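Local coordinates for protein ORF10 (Moritella marina, PDB 6RIW) that probably condenses acyl chains during polyunsaturated fatty acid synthesis, and is represented here by its ketosynthase-chain length factor didomain, at residues S74-D79 with W92-T97; H165-L170 with L871-S876; G957-A960 with N964-V967. One frame throughout, in Å; residues are numbered along the deposited sequence.

Contact 1. Residues S74-D79 with W92-T97; sequences SGYQLD and WGLYVT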
loop_
_atom_site.group_PDB
_atom_site.type_symbol
_atom_site.label_atom_id
_atom_site.label_comp_id
_atom_site.label_asym_id
_atom_site.label_seq_id
_atom_site.Cartn_x
_atom_site.Cartn_y
_atom_site.Cartn_z
ATOM N N SER A 74 10.767 0.409 24.267
ATOM C CA SER A 74 10.933 -0.712 25.179
ATOM C C SER A 74 9.641 -1.521 25.283
ATOM O O SER A 74 8.553 -1.046 24.956
ATOM C CB SER A 74 11.366 -0.210 26.562
ATOM O OG SER A 74 10.284 0.429 27.237
ATOM N N GLY A 75 9.776 -2.772 25.722
ATOM C CA GLY A 75 8.615 -3.584 26.046
ATOM C C GLY A 75 7.987 -4.362 24.909
ATOM O O GLY A 75 6.903 -4.924 25.096
ATOM N N TYR A 76 8.611 -4.402 23.735
ATOM C CA TYR A 76 8.133 -5.211 22.620
ATOM C C TYR A 76 8.923 -6.517 22.537
ATOM O O TYR A 76 9.903 -6.734 23.256
ATOM C CB TYR A 76 8.255 -4.438 21.295
ATOM C CG TYR A 76 7.403 -3.204 21.239
ATOM C CD1 TYR A 76 6.105 -3.268 20.766
ATOM C CD2 TYR A 76 7.878 -1.986 21.695
ATOM C CE1 TYR A 76 5.307 -2.148 20.731
ATOM C CE2 TYR A 76 7.089 -0.858 21.660
ATOM C CZ TYR A 76 5.809 -0.948 21.175
ATOM O OH TYR A 76 5.022 0.165 21.148
ATOM N N GLN A 77 8.508 -7.387 21.616
ATOM C CA GLN A 77 9.232 -8.641 21.429
ATOM C C GLN A 77 10.432 -8.482 20.494
ATOM O O GLN A 77 11.170 -9.450 20.264
ATOM C CB GLN A 77 8.269 -9.732 20.949
ATOM C CG GLN A 77 7.154 -9.971 21.994
ATOM C CD GLN A 77 6.428 -11.287 21.841
ATOM O OE1 GLN A 77 6.826 -12.164 21.071
ATOM N NE2 GLN A 77 5.341 -11.433 22.584
ATOM N N LEU A 78 10.650 -7.282 19.979
ATOM C CA LEU A 78 11.830 -6.927 19.206
ATOM C C LEU A 78 12.650 -5.909 19.980
ATOM O O LEU A 78 12.111 -5.096 20.732
ATOM C CB LEU A 78 11.445 -6.352 17.839
ATOM C CG LEU A 78 10.920 -7.418 16.876
ATOM C CD1 LEU A 78 10.371 -6.764 15.630
ATOM C CD2 LEU A 78 12.001 -8.456 16.524
ATOM N N ASP A 79 13.961 -5.958 19.761
ATOM C CA ASP A 79 14.922 -5.183 20.532
ATOM C C ASP A 79 14.692 -3.676 20.403
ATOM O O ASP A 79 14.395 -3.152 19.324
ATOM C CB ASP A 79 16.338 -5.571 20.074
ATOM C CG ASP A 79 17.382 -4.514 20.387
ATOM O OD1 ASP A 79 17.746 -4.361 21.571
ATOM O OD2 ASP A 79 17.858 -3.847 19.440
ATOM N N TRP A 92 4.655 4.733 15.022
ATOM C CA TRP A 92 3.278 5.096 15.337
ATOM C C TRP A 92 2.373 3.868 15.320
ATOM O O TRP A 92 1.477 3.747 16.157
ATOM C CB TRP A 92 2.762 6.143 14.357
ATOM C CG TRP A 92 3.455 7.460 14.432
ATOM C CD1 TRP A 92 4.368 7.875 15.369
ATOM C CD2 TRP A 92 3.302 8.543 13.515
ATOM N NE1 TRP A 92 4.786 9.148 15.088
ATOM C CE2 TRP A 92 4.139 9.588 13.959
ATOM C CE3 TRP A 92 2.533 8.733 12.361
ATOM C CZ2 TRP A 92 4.252 10.802 13.271
ATOM C CZ3 TRP A 92 2.631 9.945 11.683
ATOM C CH2 TRP A 92 3.482 10.966 12.148
ATOM N N GLY A 93 2.579 2.958 14.359
ATOM C CA GLY A 93 1.788 1.731 14.324
ATOM C C GLY A 93 2.045 0.824 15.516
ATOM O O GLY A 93 1.114 0.228 16.068
ATOM N N LEU A 94 3.307 0.711 15.932
ATOM C CA LEU A 94 3.622 -0.051 17.140
ATOM C C LEU A 94 2.986 0.582 18.377
ATOM O O LEU A 94 2.446 -0.120 19.248
ATOM C CB LEU A 94 5.138 -0.133 17.307
ATOM C CG LEU A 94 5.799 -1.041 16.271
ATOM C CD1 LEU A 94 7.300 -0.817 16.273
ATOM C CD2 LEU A 94 5.448 -2.495 16.564
ATOM N N TYR A 95 3.049 1.907 18.473
ATOM C CA TYR A 95 2.443 2.596 19.611
ATOM C C TYR A 95 0.953 2.268 19.744
ATOM O O TYR A 95 0.495 1.853 20.817
ATOM C CB TYR A 95 2.650 4.103 19.473
ATOM C CG TYR A 95 1.870 4.887 20.527
ATOM C CD1 TYR A 95 2.311 4.910 21.849
ATOM C CD2 TYR A 95 0.706 5.581 20.206
ATOM C CE1 TYR A 95 1.618 5.607 22.825
ATOM C CE2 TYR A 95 -0.017 6.291 21.200
ATOM C CZ TYR A 95 0.465 6.297 22.503
ATOM O OH TYR A 95 -0.198 6.969 23.505
ATOM N N VAL A 96 0.171 2.459 18.675
ATOM C CA VAL A 96 -1.268 2.212 18.799
ATOM C C VAL A 96 -1.569 0.723 18.959
ATOM O O VAL A 96 -2.590 0.361 19.553
ATOM C CB VAL A 96 -2.073 2.819 17.630
ATOM C CG1 VAL A 96 -1.944 4.358 17.654
ATOM C CG2 VAL A 96 -1.649 2.209 16.264
ATOM N N THR A 97 -0.696 -0.162 18.470
ATOM C CA THR A 97 -0.890 -1.589 18.721
ATOM C C THR A 97 -0.762 -1.910 20.210
ATOM O O THR A 97 -1.642 -2.559 20.793
ATOM C CB THR A 97 0.106 -2.408 17.905
ATOM O OG1 THR A 97 -0.225 -2.284 16.519
ATOM C CG2 THR A 97 -0.011 -3.889 18.268
#
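Tyr76 lays the phenol end of its side chain over the first carbon of Leu94, with the ring's CE1 4.0 Å from Leu94 CB and the CD2 methyl of Leu94 just beyond, 4.2 Å from the same CE1. CG lies anti to the carbonyl carbon (chi1 -64°), and this turns the ring out of its loop toward the helix, the hydroxyl being its far end. At the ring edge, near its plane, lies the Leu94 carbonyl; Tyr76 OH stands 3.2 Å from Leu94 O, a weak hydrogen bond, and not a settled one, because the single phenol proton has another acceptor within reach. Around the pair, Leu83 of helix 80-84 packs on both Tyr76 and Leu94, and Lys98, which binds Ser74 O, makes a cation-pi contact with the Tyr76 ring. The contact thus fastens the loop after strand 62-64 to helix 88-104 of the ketosynthase half. Its chemistry implies attachment mainly by apolar packing, with a polar tip that brings the phenol oxygen to a helix carbonyl without gripping it strongly.

Contact 2. Residues H165-L170 with L871-S876; sequences HADNAL and LGRDNS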
loop_
_atom_site.group_PDB
_atom_site.type_symbol
_atom_site.label_atom_id
_atom_site.label_comp_id
_atom_site.label_asym_id
_atom_site.label_seq_id
_atom_site.Cartn_x
_atom_site.Cartn_y
_atom_site.Cartn_z
ATOM N N HIS A 165 18.426 2.295 8.644
ATOM C CA HIS A 165 18.298 0.851 8.453
ATOM C C HIS A 165 17.489 0.552 7.195
ATOM O O HIS A 165 16.420 1.136 6.970
ATOM C CB HIS A 165 17.608 0.223 9.669
ATOM C CG HIS A 165 17.745 -1.272 9.768
ATOM N ND1 HIS A 165 17.028 -2.143 8.971
ATOM C CD2 HIS A 165 18.473 -2.049 10.613
ATOM C CE1 HIS A 165 17.331 -3.390 9.296
ATOM N NE2 HIS A 165 18.199 -3.363 10.296
ATOM N N ALA A 166 17.990 -0.398 6.403
ATOM C CA ALA A 166 17.351 -0.783 5.139
ATOM C C ALA A 166 15.876 -1.143 5.283
ATOM O O ALA A 166 15.100 -0.960 4.331
ATOM C CB ALA A 166 18.101 -1.973 4.532
ATOM N N ASP A 167 15.460 -1.679 6.433
ATOM C CA ASP A 167 14.048 -2.052 6.588
ATOM C C ASP A 167 13.119 -0.844 6.444
ATOM O O ASP A 167 11.919 -1.015 6.216
ATOM C CB ASP A 167 13.809 -2.726 7.956
ATOM C CG ASP A 167 14.269 -4.199 8.011
ATOM O OD1 ASP A 167 14.621 -4.797 6.962
ATOM O OD2 ASP A 167 14.278 -4.769 9.133
ATOM N N ASN A 168 13.635 0.380 6.600
ATOM C CA ASN A 168 12.841 1.572 6.357
ATOM C C ASN A 168 12.418 1.736 4.893
ATOM O O ASN A 168 11.547 2.559 4.605
ATOM C CB ASN A 168 13.625 2.795 6.827
ATOM C CG ASN A 168 13.646 2.902 8.345
ATOM O OD1 ASN A 168 12.594 3.029 8.970
ATOM N ND2 ASN A 168 14.834 2.805 8.946
ATOM N N ALA A 169 12.969 0.967 3.971
ATOM C CA ALA A 169 12.467 1.044 2.601
ATOM C C ALA A 169 11.304 0.086 2.334
ATOM O O ALA A 169 10.707 0.138 1.244
ATOM C CB ALA A 169 13.601 0.751 1.614
ATOM N N LEU A 170 10.982 -0.791 3.286
ATOM C CA LEU A 170 9.884 -1.747 3.135
ATOM C C LEU A 170 8.610 -1.071 3.635
ATOM O O LEU A 170 8.086 -1.344 4.721
ATOM C CB LEU A 170 10.179 -3.047 3.886
ATOM C CG LEU A 170 11.533 -3.731 3.565
ATOM C CD1 LEU A 170 11.744 -4.937 4.448
ATOM C CD2 LEU A 170 11.581 -4.141 2.094
ATOM N N LEU A 871 8.621 -17.706 1.361
ATOM C CA LEU A 871 9.249 -17.058 2.500
ATOM C C LEU A 871 9.406 -15.593 2.146
ATOM O O LEU A 871 9.202 -15.195 0.998
ATOM C CB LEU A 871 10.624 -17.671 2.853
ATOM C CG LEU A 871 10.615 -19.164 3.220
ATOM C CD1 LEU A 871 12.047 -19.694 3.321
ATOM C CD2 LEU A 871 9.897 -19.375 4.552
ATOM N N GLY A 872 9.758 -14.770 3.124
ATOM C CA GLY A 872 10.071 -13.396 2.770
ATOM C C GLY A 872 10.278 -12.523 3.993
ATOM O O GLY A 872 10.347 -12.996 5.130
ATOM N N ARG A 873 10.366 -11.230 3.722
ATOM C CA ARG A 873 10.635 -10.295 4.797
ATOM C C ARG A 873 9.434 -10.077 5.701
ATOM O O ARG A 873 9.565 -9.362 6.701
ATOM C CB ARG A 873 11.113 -8.967 4.215
ATOM C CG ARG A 873 12.516 -9.040 3.606
ATOM C CD ARG A 873 13.547 -9.474 4.681
ATOM N NE ARG A 873 13.721 -8.435 5.700
ATOM C CZ ARG A 873 14.376 -8.602 6.847
ATOM N NH1 ARG A 873 14.930 -9.776 7.149
ATOM N NH2 ARG A 873 14.505 -7.590 7.688
ATOM N N ASP A 874 8.273 -10.649 5.382
ATOM C CA ASP A 874 7.153 -10.583 6.314
ATOM C C ASP A 874 7.285 -11.588 7.453
ATOM O O ASP A 874 6.492 -11.537 8.404
ATOM C CB ASP A 874 5.848 -10.825 5.560
ATOM C CG ASP A 874 5.894 -12.128 4.751
ATOM O OD1 ASP A 874 6.807 -12.282 3.876
ATOM O OD2 ASP A 874 5.028 -12.995 4.998
ATOM N N ASN A 875 8.279 -12.479 7.389
ATOM C CA ASN A 875 8.568 -13.431 8.475
ATOM C C ASN A 875 7.395 -14.388 8.700
ATOM O O ASN A 875 6.978 -14.662 9.833
ATOM C CB ASN A 875 8.954 -12.704 9.777
ATOM C CG ASN A 875 9.807 -13.574 10.691
ATOM O OD1 ASN A 875 10.152 -14.704 10.343
ATOM N ND2 ASN A 875 10.162 -13.051 11.855
ATOM N N SER A 876 6.830 -14.885 7.607
ATOM C CA SER A 876 5.918 -16.015 7.698
ATOM C C SER A 876 6.174 -16.941 6.520
ATOM O O SER A 876 6.715 -16.542 5.479
ATOM C CB SER A 876 4.446 -15.569 7.757
ATOM O OG SER A 876 4.077 -14.925 6.564
#
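Two successive bends, at chi2 (-59°) and chi3, fold the Arg873 chain so that its guanidinium NH2 arrives at the carboxylate of Asp167. There a salt bridge forms whose hydrogen bond, Arg873 NH2 to Asp167 OD1, is 2.9 Å long, bent (142°), on the syn side of the oxygen and slightly out of the carboxylate plane. The two flat groups are turned 35° against each other, and Asp167 OD2 also lies 3.2 Å from Arg873 NH2. Tyrosine hydroxyls hold this buried acid as well, Tyr82 at OD2 and Tyr708 at OD1; such surroundings would be expected to keep it ionised. Its backbone is steadied by His165, whose ND1 accepts from Asp167 N at 3.0 Å in the ring plane. Nearer the backbone, Leu170 CD1 packs 4.1 Å from Arg873 CB. Arg873 rides on a type I turn, closed by Asn875 N to Gly872 O, and its backbone N is bound by Glu666. That turn links antiparallel strands 865-870 and 876-884 of the chain length factor half. The opposing loop, with its 3-10 turn 166-169, lies in the ketosynthase half between helices 129-148 and 174-183; Leu704 of helix 699-706 packs on Leu170 just after that turn.

Contact 3. Residues G957-A960 with N964-V967; sequences GISA and NEYV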
loop_
_atom_site.group_PDB
_atom_site.type_symbol
_atom_site.label_atom_id
_atom_site.label_comp_id
_atom_site.label_asym_id
_atom_site.label_seq_id
_atom_site.Cartn_x
_atom_site.Cartn_y
_atom_site.Cartn_z
ATOM N N GLY A 957 24.420 -5.620 5.186
ATOM C CA GLY A 957 24.568 -6.918 5.832
ATOM C C GLY A 957 23.472 -7.264 6.815
ATOM O O GLY A 957 23.764 -7.796 7.895
ATOM N N ILE A 958 22.213 -6.973 6.472
ATOM C CA ILE A 958 21.110 -7.202 7.400
ATOM C C ILE A 958 20.878 -8.696 7.523
ATOM O O ILE A 958 20.781 -9.407 6.520
ATOM C CB ILE A 958 19.827 -6.499 6.924
ATOM C CG1 ILE A 958 20.051 -4.994 6.749
ATOM C CG2 ILE A 958 18.681 -6.758 7.908
ATOM C CD1 ILE A 958 20.499 -4.261 8.010
ATOM N N SER A 959 20.770 -9.180 8.754
ATOM C CA SER A 959 20.564 -10.606 8.961
ATOM C C SER A 959 19.121 -10.999 8.644
ATOM O O SER A 959 18.181 -10.205 8.782
ATOM C CB SER A 959 20.877 -10.980 10.404
ATOM O OG SER A 959 19.993 -10.250 11.249
ATOM N N ALA A 960 18.950 -12.247 8.229
ATOM C CA ALA A 960 17.624 -12.719 7.861
ATOM C C ALA A 960 16.766 -12.955 9.097
ATOM O O ALA A 960 17.258 -13.078 10.219
ATOM C CB ALA A 960 17.716 -14.013 7.056
ATOM N N ASN A 964 16.845 -14.543 14.104
ATOM C CA ASN A 964 16.292 -14.048 15.369
ATOM C C ASN A 964 17.160 -12.952 15.990
ATOM O O ASN A 964 17.150 -12.759 17.208
ATOM C CB ASN A 964 16.099 -15.194 16.379
ATOM C CG ASN A 964 15.143 -16.257 15.883
ATOM O OD1 ASN A 964 15.410 -17.464 16.009
ATOM N ND2 ASN A 964 14.019 -15.825 15.312
ATOM N N GLU A 965 17.897 -12.202 15.165
ATOM C CA GLU A 965 18.896 -11.286 15.705
ATOM C C GLU A 965 18.288 -10.275 16.674
ATOM O O GLU A 965 18.912 -9.922 17.680
ATOM C CB GLU A 965 19.634 -10.547 14.591
ATOM C CG GLU A 965 20.751 -9.676 15.180
ATOM C CD GLU A 965 21.574 -8.939 14.148
ATOM O OE1 GLU A 965 21.221 -8.992 12.949
ATOM O OE2 GLU A 965 22.578 -8.296 14.549
ATOM N N TYR A 966 17.077 -9.793 16.399
ATOM C CA TYR A 966 16.502 -8.743 17.236
ATOM C C TYR A 966 15.384 -9.235 18.146
ATOM O O TYR A 966 14.712 -8.420 18.785
ATOM C CB TYR A 966 16.021 -7.595 16.357
ATOM C CG TYR A 966 17.169 -6.913 15.666
ATOM C CD1 TYR A 966 18.208 -6.367 16.409
ATOM C CD2 TYR A 966 17.233 -6.833 14.285
ATOM C CE1 TYR A 966 19.277 -5.746 15.796
ATOM C CE2 TYR A 966 18.315 -6.209 13.654
ATOM C CZ TYR A 966 19.323 -5.663 14.420
ATOM O OH TYR A 966 20.403 -5.034 13.838
ATOM N N VAL A 967 15.186 -10.540 18.252
ATOM C CA VAL A 967 14.123 -11.089 19.083
ATOM C C VAL A 967 14.564 -11.038 20.542
ATOM O O VAL A 967 15.695 -11.416 20.871
ATOM C CB VAL A 967 13.799 -12.523 18.654
ATOM C CG1 VAL A 967 12.735 -13.138 19.575
ATOM C CG2 VAL A 967 13.372 -12.546 17.188
HETATM O O HOH W 1 21.345 -7.337 10.967
HETATM O O HOH W 2 16.970 -11.035 12.299
#
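Asn964 opens the second segment and faces the end of the first through backbone alone: its N is 4.2 Å from Ala960 O. With a left-handed backbone conformation it starts a type I turn, in which Val967 N later donates to Asn964 O at 3.1 Å. Glu965 follows and carries the side-chain contact. Its CG stands anti to the backbone N (chi1 -176°) and the chain runs on extended, which delivers OE1 to the hydroxyl of Ser959. The modelled Ser959 OG to Glu965 OE1 separation, 2.4 Å, is too short to be trusted as a length, although the hydroxyl is placed to donate to the carboxylate. Two waters flank this pair. Water 1 accepts from Ser959 N and donates to Glu965 OE1 at 2.6 Å, joining the acid to the serine backbone. Water 2 accepts from Glu965 N at 3.2 Å and donates to Ala960 O at 2.9 Å, and more distantly to Ser959 OG. Tyr966 comes next: Glu965 CG stands over the centre of one face of its ring, 4.2 Å from the plane, and the ring also stacks with Tyr82. Between the segments, Thr963 OG1 bonds to Ala960 O and, more weakly, to Ser959 OG and Glu965 N, the last supplying its own hydrogen. This is a surface loop that folds back on itself near the end of the modelled chain, its arms linked by bridging waters and by a serine hydroxyl set close to a carboxylate at a doubtful distance, and its second arm turned by a type I beta turn.

In the fold
Contacts 1, 2 and 3 follow one another along the chain; contact 2 pairs a ketosynthase loop with a hairpin of the chain length factor. The 957-960/964-967 loop, last, lies against both. Its centre is about 11 Å from that of contact 2, where Ile958 CD1 packs 3.4 Å from His165 NE2, and about 17 Å from that of contact 1, where Asp79 N probably bonds to Tyr966 O. Contacts 1 and 2 stay about 7 Å apart at their nearest atoms. Tyr82 of helix 80-84 meets a segment of each: backbone N to Asp79, hydroxyl to Asp167, ring against His165 and stacked on Tyr966. This surface loop thus follows the seam between the halves, consistent with a link.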